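Local coordinates for protein triacylglycerol lipase (Clostridium botulinum, PDB 5AH1) that hydrolyses ester bonds as a zinc-binding alpha/beta-hydrolase of the lipase family, with synthetic polyesters among its substrates, at residues Pro79-His84 and Glu116-Val122. Residues are numbered along the deposited sequence; the frame is centred on the assembly and turned at random.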
# COMPACT_ATOMS: atom_id res chain seq x y z
N PRO A 79 13.95 -1.26 13.58
CA PRO A 79 13.91 -1.87 12.25
C PRO A 79 12.78 -1.33 11.39
O PRO A 79 11.85 -0.68 11.88
CB PRO A 79 13.65 -3.35 12.55
CG PRO A 79 12.86 -3.31 13.79
CD PRO A 79 13.47 -2.19 14.61
N ILE A 80 12.88 -1.63 10.10
CA ILE A 80 11.85 -1.31 9.12
C ILE A 80 10.98 -2.54 8.89
O ILE A 80 11.48 -3.66 8.83
CB ILE A 80 12.51 -0.87 7.77
CG1 ILE A 80 13.17 0.50 7.94
CG2 ILE A 80 11.53 -0.88 6.62
CD1 ILE A 80 14.18 0.85 6.86
N VAL A 81 9.67 -2.33 8.79
CA VAL A 81 8.74 -3.36 8.34
C VAL A 81 8.05 -2.82 7.08
O VAL A 81 7.40 -1.77 7.11
CB VAL A 81 7.71 -3.74 9.44
CG1 VAL A 81 6.66 -4.70 8.90
CG2 VAL A 81 8.42 -4.34 10.65
N LEU A 82 8.18 -3.58 6.00
CA LEU A 82 7.64 -3.23 4.68
C LEU A 82 6.25 -3.85 4.50
O LEU A 82 6.05 -5.02 4.82
CB LEU A 82 8.57 -3.80 3.60
CG LEU A 82 10.02 -3.31 3.62
CD1 LEU A 82 10.85 -4.12 2.65
CD2 LEU A 82 10.11 -1.84 3.26
N VAL A 83 5.31 -3.05 3.98
CA VAL A 83 3.92 -3.47 3.84
C VAL A 83 3.39 -3.13 2.43
O VAL A 83 3.25 -1.97 2.06
CB VAL A 83 3.04 -2.82 4.91
CG1 VAL A 83 1.60 -3.37 4.80
CG2 VAL A 83 3.61 -3.05 6.32
N HIS A 84 3.15 -4.19 1.66
CA HIS A 84 2.68 -4.08 0.29
C HIS A 84 1.25 -3.54 0.19
O HIS A 84 0.51 -3.47 1.18
CB HIS A 84 2.72 -5.47 -0.35
CG HIS A 84 1.80 -6.46 0.29
ND1 HIS A 84 0.45 -6.50 -0.00
CD2 HIS A 84 2.01 -7.42 1.22
CE1 HIS A 84 -0.12 -7.45 0.71
NE2 HIS A 84 0.80 -8.02 1.47
N GLU A 116 18.25 -3.16 9.59
CA GLU A 116 17.39 -4.28 9.97
C GLU A 116 16.00 -4.08 9.37
O GLU A 116 15.35 -3.06 9.62
CB GLU A 116 17.32 -4.41 11.49
CG GLU A 116 16.61 -5.67 11.97
CD GLU A 116 16.44 -5.72 13.47
OE1 GLU A 116 16.94 -4.81 14.16
OE2 GLU A 116 15.80 -6.66 13.99
N THR A 117 15.56 -5.05 8.57
CA THR A 117 14.35 -4.93 7.78
C THR A 117 13.61 -6.25 7.67
O THR A 117 14.22 -7.30 7.43
CB THR A 117 14.66 -4.43 6.35
OG1 THR A 117 15.30 -3.15 6.41
CG2 THR A 117 13.40 -4.31 5.49
N TYR A 118 12.30 -6.17 7.84
CA TYR A 118 11.38 -7.29 7.67
C TYR A 118 10.30 -6.93 6.67
O TYR A 118 10.04 -5.76 6.39
CB TYR A 118 10.72 -7.64 9.00
CG TYR A 118 11.72 -7.89 10.08
CD1 TYR A 118 12.30 -9.14 10.20
CD2 TYR A 118 12.14 -6.89 10.94
CE1 TYR A 118 13.24 -9.41 11.15
CE2 TYR A 118 13.11 -7.15 11.92
CZ TYR A 118 13.66 -8.41 12.01
OH TYR A 118 14.62 -8.71 12.97
N THR A 119 9.64 -7.97 6.17
CA THR A 119 8.55 -7.82 5.23
C THR A 119 7.30 -8.46 5.82
O THR A 119 7.35 -9.61 6.25
CB THR A 119 8.88 -8.49 3.89
OG1 THR A 119 10.04 -7.88 3.32
CG2 THR A 119 7.73 -8.35 2.89
N ALA A 120 6.21 -7.71 5.88
CA ALA A 120 4.93 -8.26 6.31
C ALA A 120 4.04 -8.50 5.12
O ALA A 120 4.06 -7.73 4.15
CB ALA A 120 4.26 -7.33 7.30
N THR A 121 3.20 -9.53 5.21
CA THR A 121 2.30 -9.88 4.12
C THR A 121 0.88 -9.98 4.66
O THR A 121 0.65 -10.64 5.68
CB THR A 121 2.78 -11.15 3.43
OG1 THR A 121 4.08 -10.87 2.88
CG2 THR A 121 1.83 -11.58 2.33
N VAL A 122 -0.04 -9.29 4.00
CA VAL A 122 -1.43 -9.20 4.42
C VAL A 122 -2.36 -9.47 3.22
O VAL A 122 -1.88 -9.71 2.11
CB VAL A 122 -1.73 -7.83 5.08
CG1 VAL A 122 -0.83 -7.63 6.31
CG2 VAL A 122 -1.54 -6.68 4.08
O HOH W 1 5.11 -6.32 2.06
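Within the alpha/beta-hydrolase fold, a beta-alpha-beta crossover sets strand 117-120 parallel to strand 80-83, with helix 106-112 on the connection, and the pair illustrates how a parallel edge settles its backbone polar groups. Four hydrogen bonds form the ladder, as Ile80 and Leu82 turn both backbone N and O to the second strand: Ile80 N donates to Glu116 O (2.9 Å) and Ile80 O accepts from Tyr118 N (2.8 Å), then Leu82 N donates to Tyr118 O (2.9 Å) and Leu82 O accepts from Ala120 N (2.9 Å). The intervening Val81 and Val83 turn their backbone groups the other way, to strand 176-181, which leads into what is probably the nucleophile elbow. On one face Val81 CG1 packs on Ala120 CB at 3.9 Å, and helix 128-140 covers Ala120; on the other, Leu82 CD1 meets Thr117 CG2 at 3.8 Å. The hydroxyls of Thr117 and Thr119 are satisfied outside the pair, Thr117 OG1 by a hydrogen bond with the backbone oxygen of His115 and Thr119 OG1 by one with Gln107. At the N-terminal end Tyr118 OH donates to Glu116 OE2 (2.6 Å), while the edge of the tyrosine ring rests on Pro79.

Beyond the bond from Ala120 N to Leu82 O, the direct ladder gives way to other means. A water takes its place, donating to Ala120 O at 2.7 Å and weakly accepting from His84 N at 2.9 Å. One step further a side chain substitutes for a backbone carbonyl, His84 O being hydrogen-bonded instead to Arg131 of helix 128-140: Val122 N points almost straight at the imidazole edge, donating to His84 NE2 at 3.0 Å with an N-H...N angle of 174°.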